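Long-range contacts in 39 kDa initiator binding protein (Trichomonas vaginalis, PDB 1PP7), which probably recognises the initiator element of core promoters in transcription initiation, the part described here being its N-terminal DNA-binding domain: residues A91-Q96 / Q104-G109; M40-L45 / L57-D62. All blocks are in the same frame, centred on the assembly; numbering follows the deposited sequence.

From the N terminus, helix 34-45 enters contact 2 with its C-terminal part, 40-45; the chain then runs through helix 49-55 and returns as strand 57-59, so contact 2 closes a loop of 11 residues. After strand 65-67 and helices 69-76 and 80-89, contact 1 closes a shorter loop of seven, the hairpin of strands 93-99 and 102-106. The two follow in series, neither nested nor crossed, their centres about 13 Å apart. Both reach the same antiparallel sheet, contact 2 at edge strand 57-59 and contact 1 at the opposite edge, and they touch where Gln-104 CD packs on Ile-60 CD1. Contact 2 ties helix to sheet, contact 1 strand to strand.

Contact 1: A91-Q96 / Q104-G109; sequences AFEQLQ and QWKRSG
Glu-93 and Lys-106 form an antiparallel hydrogen-bonded pair: Glu-93 N bonds to Lys-106 O at 2.8 Å, and Lys-106 N to Glu-93 O at 3.1 Å. Leu-95 N bonds to Gln-104 O at 2.9 Å. The Glu-93 and Lys-106 side chains run side by side on one face, pointing the same way into a salt bridge between OE1 and NZ whose modelled length is doubtful. Leu-95 CD2 lies on Lys-106 CD (3.5 Å). On the other face, a CH-pi contact puts Gln-94 CB over the six-membered ring of Trp-105, 3.9 Å from its centroid. A second forms near the start of 91-96, where Arg-107 CD lies over one face of the Phe-92 ring, offset toward the rim, 3.5 Å from the centroid. Arg-107, CG anti to the backbone N (chi1 178°) and extended to NE, crosses that ring with guanidinium and ring planes within 6° of parallel; NE bonds to Leu-90 O. The hairpin, consistent with the wing of a winged-helix domain, has a polar face bearing the Glu-93/Lys-106 pair and, on the other, Trp-105, which like Phe-92 meets Phe-65 and Leu-87; Gln-94 NE2 bonds to a DNA phosphate, a backbone contact that by itself touches no base.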
ATOM      1  N   ALA C  91      -3.808   4.577  12.113  1.00 29.96           N
ATOM      2  CA  ALA C  91      -2.594   4.951  12.841  1.00 27.78           C
ATOM      3  C   ALA C  91      -1.263   4.797  12.121  1.00 26.04           C
ATOM      4  O   ALA C  91      -0.250   4.299  12.706  1.00 23.64           O
ATOM      5  CB  ALA C  91      -2.551   4.208  14.258  1.00 14.74           C
ATOM      6  N   PHE C  92      -1.276   5.180  10.844  1.00 25.44           N
ATOM      7  CA  PHE C  92      -0.044   5.209  10.060  1.00 23.83           C
ATOM      8  C   PHE C  92       0.461   6.619  10.381  1.00 25.67           C
ATOM      9  O   PHE C  92      -0.297   7.556  10.577  1.00 26.08           O
ATOM     10  CB  PHE C  92      -0.304   4.998   8.579  1.00 18.49           C
ATOM     11  CG  PHE C  92      -0.458   3.555   8.217  1.00 19.02           C
ATOM     12  CD1 PHE C  92       0.622   2.832   7.694  1.00 20.61           C
ATOM     13  CD2 PHE C  92      -1.667   2.879   8.503  1.00 19.54           C
ATOM     14  CE1 PHE C  92       0.508   1.463   7.469  1.00 20.70           C
ATOM     15  CE2 PHE C  92      -1.804   1.528   8.287  1.00 19.44           C
ATOM     16  CZ  PHE C  92      -0.722   0.802   7.767  1.00 17.07           C
ATOM     17  N   GLU C  93       1.750   6.740  10.552  1.00 21.96           N
ATOM     18  CA  GLU C  93       2.274   8.013  10.902  1.00 23.42           C
ATOM     19  C   GLU C  93       3.181   8.513   9.796  1.00 25.63           C
ATOM     20  O   GLU C  93       4.159   7.858   9.411  1.00 24.73           O
ATOM     21  CB  GLU C  93       2.985   7.869  12.233  1.00 24.81           C
ATOM     22  CG  GLU C  93       4.017   8.948  12.546  1.00 30.87           C
ATOM     23  CD  GLU C  93       4.685   8.661  13.907  1.00 38.13           C
ATOM     24  OE1 GLU C  93       4.708   7.463  14.303  1.00 41.53           O
ATOM     25  OE2 GLU C  93       5.174   9.603  14.565  1.00 29.65           O
ATOM     26  N   GLN C  94       2.814   9.670   9.259  1.00 25.39           N
ATOM     27  CA  GLN C  94       3.537  10.295   8.185  1.00 20.75           C
ATOM     28  C   GLN C  94       4.850  10.901   8.705  1.00 21.58           C
ATOM     29  O   GLN C  94       4.868  11.662   9.691  1.00 19.80           O
ATOM     30  CB  GLN C  94       2.688  11.386   7.547  1.00 14.58           C
ATOM     31  CG  GLN C  94       3.333  11.845   6.262  1.00 27.70           C
ATOM     32  CD  GLN C  94       2.447  12.715   5.449  1.00 27.77           C
ATOM     33  OE1 GLN C  94       1.241  12.695   5.628  1.00 37.56           O
ATOM     34  NE2 GLN C  94       3.033  13.488   4.538  1.00 29.84           N
ATOM     35  N   LEU C  95       5.930  10.561   8.026  1.00 19.95           N
ATOM     36  CA  LEU C  95       7.253  11.032   8.381  1.00 26.13           C
ATOM     37  C   LEU C  95       7.813  12.052   7.347  1.00 29.50           C
ATOM     38  O   LEU C  95       8.926  12.540   7.488  1.00 28.79           O
ATOM     39  CB  LEU C  95       8.195   9.826   8.498  1.00 22.15           C
ATOM     40  CG  LEU C  95       7.657   8.728   9.411  1.00 27.69           C
ATOM     41  CD1 LEU C  95       8.601   7.575   9.297  1.00 22.69           C
ATOM     42  CD2 LEU C  95       7.461   9.203  10.908  1.00 23.76           C
ATOM     43  N   GLN C  96       7.039  12.356   6.312  1.00 33.46           N
ATOM     44  CA  GLN C  96       7.484  13.308   5.301  1.00 35.38           C
ATOM     45  C   GLN C  96       6.354  13.894   4.436  1.00 37.38           C
ATOM     46  O   GLN C  96       5.385  13.173   4.030  1.00 29.57           O
ATOM     47  CB  GLN C  96       8.524  12.673   4.407  1.00 35.96           C
ATOM     48  CG  GLN C  96       9.123  13.632   3.397  1.00 48.69           C
ATOM     49  CD  GLN C  96       9.542  12.937   2.084  1.00 53.74           C
ATOM     50  OE1 GLN C  96       8.727  12.780   1.174  1.00 59.05           O
ATOM     51  NE2 GLN C  96      10.803  12.508   1.997  1.00 55.38           N
ATOM     52  N   GLN C 104       6.406   9.486   3.021  1.00 35.39           N
ATOM     53  CA  GLN C 104       7.061   8.409   3.784  1.00 30.04           C
ATOM     54  C   GLN C 104       6.290   8.088   5.004  1.00 30.02           C
ATOM     55  O   GLN C 104       5.662   8.985   5.581  1.00 25.81           O
ATOM     56  CB  GLN C 104       8.448   8.816   4.194  1.00 39.49           C
ATOM     57  CG  GLN C 104       9.516   8.072   3.450  1.00 43.98           C
ATOM     58  CD  GLN C 104      10.841   8.706   3.622  1.00 47.70           C
ATOM     59  OE1 GLN C 104      11.297   8.905   4.761  1.00 48.84           O
ATOM     60  NE2 GLN C 104      11.491   9.050   2.488  1.00 50.08           N
ATOM     61  N   TRP C 105       6.375   6.819   5.432  1.00 28.00           N
ATOM     62  CA  TRP C 105       5.584   6.324   6.555  1.00 25.38           C
ATOM     63  C   TRP C 105       6.135   5.257   7.460  1.00 26.97           C
ATOM     64  O   TRP C 105       7.035   4.547   7.084  1.00 28.36           O
ATOM     65  CB  TRP C 105       4.260   5.732   6.046  1.00 25.72           C
ATOM     66  CG  TRP C 105       3.491   6.650   5.216  1.00 29.10           C
ATOM     67  CD1 TRP C 105       3.777   7.016   3.943  1.00 26.19           C
ATOM     68  CD2 TRP C 105       2.343   7.407   5.609  1.00 25.81           C
ATOM     69  NE1 TRP C 105       2.906   7.947   3.522  1.00 29.95           N
ATOM     70  CE2 TRP C 105       2.000   8.216   4.516  1.00 28.39           C
ATOM     71  CE3 TRP C 105       1.578   7.476   6.769  1.00 25.08           C
ATOM     72  CZ2 TRP C 105       0.909   9.104   4.541  1.00 25.26           C
ATOM     73  CZ3 TRP C 105       0.504   8.353   6.808  1.00 25.58           C
ATOM     74  CH2 TRP C 105       0.182   9.159   5.695  1.00 27.00           C
ATOM     75  N   LYS C 106       5.483   5.115   8.630  1.00 26.98           N
ATOM     76  CA  LYS C 106       5.773   4.092   9.631  1.00 29.03           C
ATOM     77  C   LYS C 106       4.502   3.875  10.456  1.00 31.65           C
ATOM     78  O   LYS C 106       3.609   4.706  10.471  1.00 35.97           O
ATOM     79  CB  LYS C 106       6.958   4.473  10.532  1.00 32.16           C
ATOM     80  CG  LYS C 106       6.617   4.902  11.962  1.00 28.58           C
ATOM     81  CD  LYS C 106       7.463   6.082  12.382  1.00 35.60           C
ATOM     82  CE  LYS C 106       7.782   6.110  13.897  1.00 41.54           C
ATOM     83  NZ  LYS C 106       6.633   6.294  14.806  1.00 39.56           N
ATOM     84  N   ARG C 107       4.404   2.749  11.148  1.00 32.96           N
ATOM     85  CA  ARG C 107       3.208   2.438  11.937  1.00 30.17           C
ATOM     86  C   ARG C 107       3.710   1.371  12.867  1.00 32.82           C
ATOM     87  O   ARG C 107       4.402   0.454  12.428  1.00 37.92           O
ATOM     88  CB  ARG C 107       2.102   1.891  11.032  1.00 26.60           C
ATOM     89  CG  ARG C 107       0.833   1.504  11.800  1.00 30.29           C
ATOM     90  CD  ARG C 107      -0.051   0.533  11.036  1.00 24.40           C
ATOM     91  NE  ARG C 107      -1.393   0.407  11.600  1.00 26.70           N
ATOM     92  CZ  ARG C 107      -2.046  -0.757  11.763  1.00 26.37           C
ATOM     93  NH1 ARG C 107      -1.496  -1.930  11.428  1.00 23.22           N
ATOM     94  NH2 ARG C 107      -3.277  -0.746  12.226  1.00 18.52           N
ATOM     95  N   SER C 108       3.389   1.451  14.147  1.00 35.86           N
ATOM     96  CA  SER C 108       3.953   0.466  15.061  1.00 36.44           C
ATOM     97  C   SER C 108       3.572  -1.001  14.721  1.00 34.58           C
ATOM     98  O   SER C 108       2.420  -1.324  14.473  1.00 33.50           O
ATOM     99  CB  SER C 108       3.611   0.862  16.517  1.00 33.67           C
ATOM    100  OG  SER C 108       2.259   0.545  16.805  1.00 45.05           O
ATOM    101  N   GLY C 109       4.572  -1.875  14.678  1.00 36.72           N
ATOM    102  CA  GLY C 109       4.338  -3.268  14.364  1.00 39.31           C
ATOM    103  C   GLY C 109       4.099  -3.531  12.876  1.00 42.96           C
ATOM    104  O   GLY C 109       3.651  -4.625  12.478  1.00 41.62           O
TER

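Contact 2: M40-L45 / L57-D62; sequences MLLTYL and LSWISD
Leu-57 holds CG anti to its backbone N (chi1 -172°), which sets CG against Leu-42 CD1, and Trp-59 has CG anti to its carbonyl carbon (chi1 -64°), from where the indole reaches Leu-42. Different carbons of Leu-57 meet three helix leucines, each crossing it at about a right angle. Its CD2 meets Leu-41 CD1 at 3.4 Å, its CG lies 3.6 Å from Leu-42 CD1, and its CB faces Leu-45 CD1 at 3.6 Å. Leu-45 CD1 also rests against the Leu-57 carbonyl oxygen. Leu-42 faces two ways: CD1 packs on Leu-57, while CG sits over one face of the Trp-59 indole, displaced toward the rim. This is a CH-pi contact, with Leu-42 CG 4.0 Å from the centroid of the five-membered ring and CD2 near CZ2. The polar part of the indole is bridged to the helix by a water, which accepts from Trp-59 NE1 at 3.1 Å and donates to Thr-43 OG1 at 2.7 Å; Thr-43 OG1 is also bonded to His-39 O. A mainly apolar interface is thereby edged by one water-mediated link. His-39, which binds zinc in a structure of this protein, has its side chain about 4 Å from that of Trp-59 (nearest atoms). The helix segment crosses strand 57-59 at 77° with the axes 7.6 Å apart, packing nearly square to the strand. Around this buried joint, Phe-65 and Met-67 of strand 65-67 extend the apolar surface, helix 49-55 covers Leu-45 through Leu-51 and Ile-55, and helix 69-76 adds Val-75 against Leu-41 and Val-72 against Leu-57.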
ATOM      1  N   MET C  40       0.499  -6.756   1.986  1.00 28.03           N
ATOM      2  CA  MET C  40       0.740  -7.732   0.907  1.00 27.87           C
ATOM      3  C   MET C  40       1.262  -7.019  -0.324  1.00 23.58           C
ATOM      4  O   MET C  40       1.993  -7.596  -1.063  1.00 23.98           O
ATOM      5  CB  MET C  40      -0.528  -8.438   0.486  1.00 29.36           C
ATOM      6  CG  MET C  40      -1.101  -9.272   1.566  1.00 53.83           C
ATOM      7  SD  MET C  40      -2.682 -10.017   1.043  1.00 72.21           S
ATOM      8  CE  MET C  40      -3.936  -9.287   2.238  1.00 65.30           C
ATOM      9  N   LEU C  41       0.855  -5.771  -0.530  1.00 21.15           N
ATOM     10  CA  LEU C  41       1.238  -5.020  -1.705  1.00 26.45           C
ATOM     11  C   LEU C  41       2.722  -4.721  -1.646  1.00 26.20           C
ATOM     12  O   LEU C  41       3.452  -4.979  -2.558  1.00 26.78           O
ATOM     13  CB  LEU C  41       0.472  -3.701  -1.750  1.00 28.78           C
ATOM     14  CG  LEU C  41      -0.195  -3.390  -3.071  1.00 30.82           C
ATOM     15  CD1 LEU C  41      -0.091  -1.911  -3.395  1.00 34.17           C
ATOM     16  CD2 LEU C  41       0.478  -4.210  -4.155  1.00 36.65           C
ATOM     17  N   LEU C  42       3.117  -4.182  -0.508  1.00 27.80           N
ATOM     18  CA  LEU C  42       4.462  -3.815  -0.154  1.00 24.59           C
ATOM     19  C   LEU C  42       5.350  -5.064  -0.289  1.00 29.41           C
ATOM     20  O   LEU C  42       6.407  -5.045  -0.960  1.00 32.16           O
ATOM     21  CB  LEU C  42       4.393  -3.343   1.276  1.00 21.63           C
ATOM     22  CG  LEU C  42       5.077  -2.116   1.842  1.00 25.43           C
ATOM     23  CD1 LEU C  42       5.685  -1.221   0.813  1.00 24.05           C
ATOM     24  CD2 LEU C  42       4.063  -1.427   2.695  1.00 21.74           C
ATOM     25  N   THR C  43       4.903  -6.157   0.316  1.00 29.96           N
ATOM     26  CA  THR C  43       5.622  -7.403   0.274  1.00 28.43           C
ATOM     27  C   THR C  43       5.843  -7.832  -1.170  1.00 32.49           C
ATOM     28  O   THR C  43       6.974  -8.191  -1.580  1.00 33.60           O
ATOM     29  CB  THR C  43       4.860  -8.503   1.019  1.00 31.91           C
ATOM     30  OG1 THR C  43       4.819  -8.193   2.423  1.00 36.68           O
ATOM     31  CG2 THR C  43       5.572  -9.860   0.846  1.00 32.35           C
ATOM     32  N   TYR C  44       4.797  -7.766  -1.975  1.00 29.32           N
ATOM     33  CA  TYR C  44       4.992  -8.203  -3.332  1.00 33.90           C
ATOM     34  C   TYR C  44       5.811  -7.243  -4.200  1.00 35.90           C
ATOM     35  O   TYR C  44       6.597  -7.667  -5.037  1.00 35.55           O
ATOM     36  CB  TYR C  44       3.651  -8.519  -4.007  1.00 34.59           C
ATOM     37  CG  TYR C  44       3.779  -8.635  -5.507  1.00 37.01           C
ATOM     38  CD1 TYR C  44       3.596  -7.510  -6.318  1.00 32.52           C
ATOM     39  CD2 TYR C  44       4.118  -9.868  -6.125  1.00 37.87           C
ATOM     40  CE1 TYR C  44       3.735  -7.591  -7.707  1.00 37.05           C
ATOM     41  CE2 TYR C  44       4.265  -9.960  -7.533  1.00 35.79           C
ATOM     42  CZ  TYR C  44       4.069  -8.815  -8.321  1.00 37.87           C
ATOM     43  OH  TYR C  44       4.176  -8.849  -9.702  1.00 38.18           O
ATOM     44  N   LEU C  45       5.646  -5.950  -4.027  1.00 35.65           N
ATOM     45  CA  LEU C  45       6.401  -5.096  -4.886  1.00 35.35           C
ATOM     46  C   LEU C  45       7.885  -5.307  -4.622  1.00 38.56           C
ATOM     47  O   LEU C  45       8.701  -5.118  -5.513  1.00 38.55           O
ATOM     48  CB  LEU C  45       5.957  -3.651  -4.698  1.00 33.50           C
ATOM     49  CG  LEU C  45       4.582  -3.361  -5.285  1.00 30.65           C
ATOM     50  CD1 LEU C  45       4.206  -1.950  -4.901  1.00 32.51           C
ATOM     51  CD2 LEU C  45       4.585  -3.514  -6.828  1.00 32.82           C
ATOM     52  N   LEU C  57       5.761   2.324  -3.983  1.00 34.72           N
ATOM     53  CA  LEU C  57       5.408   1.727  -2.720  1.00 31.90           C
ATOM     54  C   LEU C  57       6.538   0.759  -2.409  1.00 32.09           C
ATOM     55  O   LEU C  57       6.569  -0.334  -2.958  1.00 31.47           O
ATOM     56  CB  LEU C  57       4.084   0.975  -2.831  1.00 30.58           C
ATOM     57  CG  LEU C  57       3.539   0.471  -1.509  1.00 28.85           C
ATOM     58  CD1 LEU C  57       3.656   1.605  -0.527  1.00 28.46           C
ATOM     59  CD2 LEU C  57       2.091  -0.030  -1.669  1.00 31.33           C
ATOM     60  N   SER C  58       7.469   1.186  -1.545  1.00 32.55           N
ATOM     61  CA  SER C  58       8.618   0.364  -1.140  1.00 34.98           C
ATOM     62  C   SER C  58       9.232   0.671   0.236  1.00 31.62           C
ATOM     63  O   SER C  58       9.165   1.786   0.742  1.00 29.27           O
ATOM     64  CB  SER C  58       9.733   0.399  -2.225  1.00 35.61           C
ATOM     65  OG  SER C  58      10.089   1.703  -2.598  1.00 37.57           O
ATOM     66  N   TRP C  59       9.811  -0.348   0.857  1.00 32.82           N
ATOM     67  CA  TRP C  59      10.450  -0.144   2.157  1.00 33.41           C
ATOM     68  C   TRP C  59      11.764   0.622   1.980  1.00 36.39           C
ATOM     69  O   TRP C  59      12.541   0.382   1.038  1.00 37.80           O
ATOM     70  CB  TRP C  59      10.782  -1.475   2.824  1.00 26.78           C
ATOM     71  CG  TRP C  59       9.582  -2.314   3.181  1.00 33.67           C
ATOM     72  CD1 TRP C  59       9.146  -3.443   2.530  1.00 29.90           C
ATOM     73  CD2 TRP C  59       8.689  -2.121   4.300  1.00 26.94           C
ATOM     74  NE1 TRP C  59       8.050  -3.952   3.180  1.00 37.55           N
ATOM     75  CE2 TRP C  59       7.752  -3.163   4.265  1.00 30.94           C
ATOM     76  CE3 TRP C  59       8.605  -1.169   5.325  1.00 30.73           C
ATOM     77  CZ2 TRP C  59       6.745  -3.283   5.197  1.00 24.90           C
ATOM     78  CZ3 TRP C  59       7.608  -1.283   6.257  1.00 27.92           C
ATOM     79  CH2 TRP C  59       6.685  -2.333   6.187  1.00 30.86           C
ATOM     80  N   ILE C  60      12.027   1.542   2.880  1.00 39.17           N
ATOM     81  CA  ILE C  60      13.300   2.249   2.819  1.00 40.88           C
ATOM     82  C   ILE C  60      14.154   1.679   4.010  1.00 42.18           C
ATOM     83  O   ILE C  60      15.361   1.848   4.072  1.00 45.07           O
ATOM     84  CB  ILE C  60      13.070   3.796   2.857  1.00 38.11           C
ATOM     85  CG1 ILE C  60      12.413   4.214   4.161  1.00 31.38           C
ATOM     86  CG2 ILE C  60      12.138   4.200   1.687  1.00 36.74           C
ATOM     87  CD1 ILE C  60      11.928   5.636   4.111  1.00 39.30           C
ATOM     88  N   SER C  61      13.508   0.984   4.936  1.00 39.78           N
ATOM     89  CA  SER C  61      14.221   0.344   6.037  1.00 42.38           C
ATOM     90  C   SER C  61      13.333  -0.795   6.549  1.00 44.16           C
ATOM     91  O   SER C  61      12.269  -1.062   5.955  1.00 45.77           O
ATOM     92  CB  SER C  61      14.532   1.340   7.154  1.00 40.24           C
ATOM     93  OG  SER C  61      13.362   1.806   7.797  1.00 47.24           O
ATOM     94  N   ASP C  62      13.750  -1.481   7.613  1.00 45.29           N
ATOM     95  CA  ASP C  62      12.936  -2.564   8.181  1.00 45.13           C
ATOM     96  C   ASP C  62      11.585  -2.000   8.648  1.00 44.27           C
ATOM     97  O   ASP C  62      10.584  -2.747   8.759  1.00 45.90           O
ATOM     98  CB  ASP C  62      13.611  -3.215   9.409  1.00 50.79           C
ATOM     99  CG  ASP C  62      14.618  -4.331   9.048  1.00 58.29           C
ATOM    100  OD1 ASP C  62      14.472  -4.985   7.973  1.00 56.25           O
ATOM    101  OD2 ASP C  62      15.548  -4.561   9.881  1.00 59.85           O
TER
HETATM  102  O   HOH W   1       6.977  -6.898   3.404  1.00 29.93           O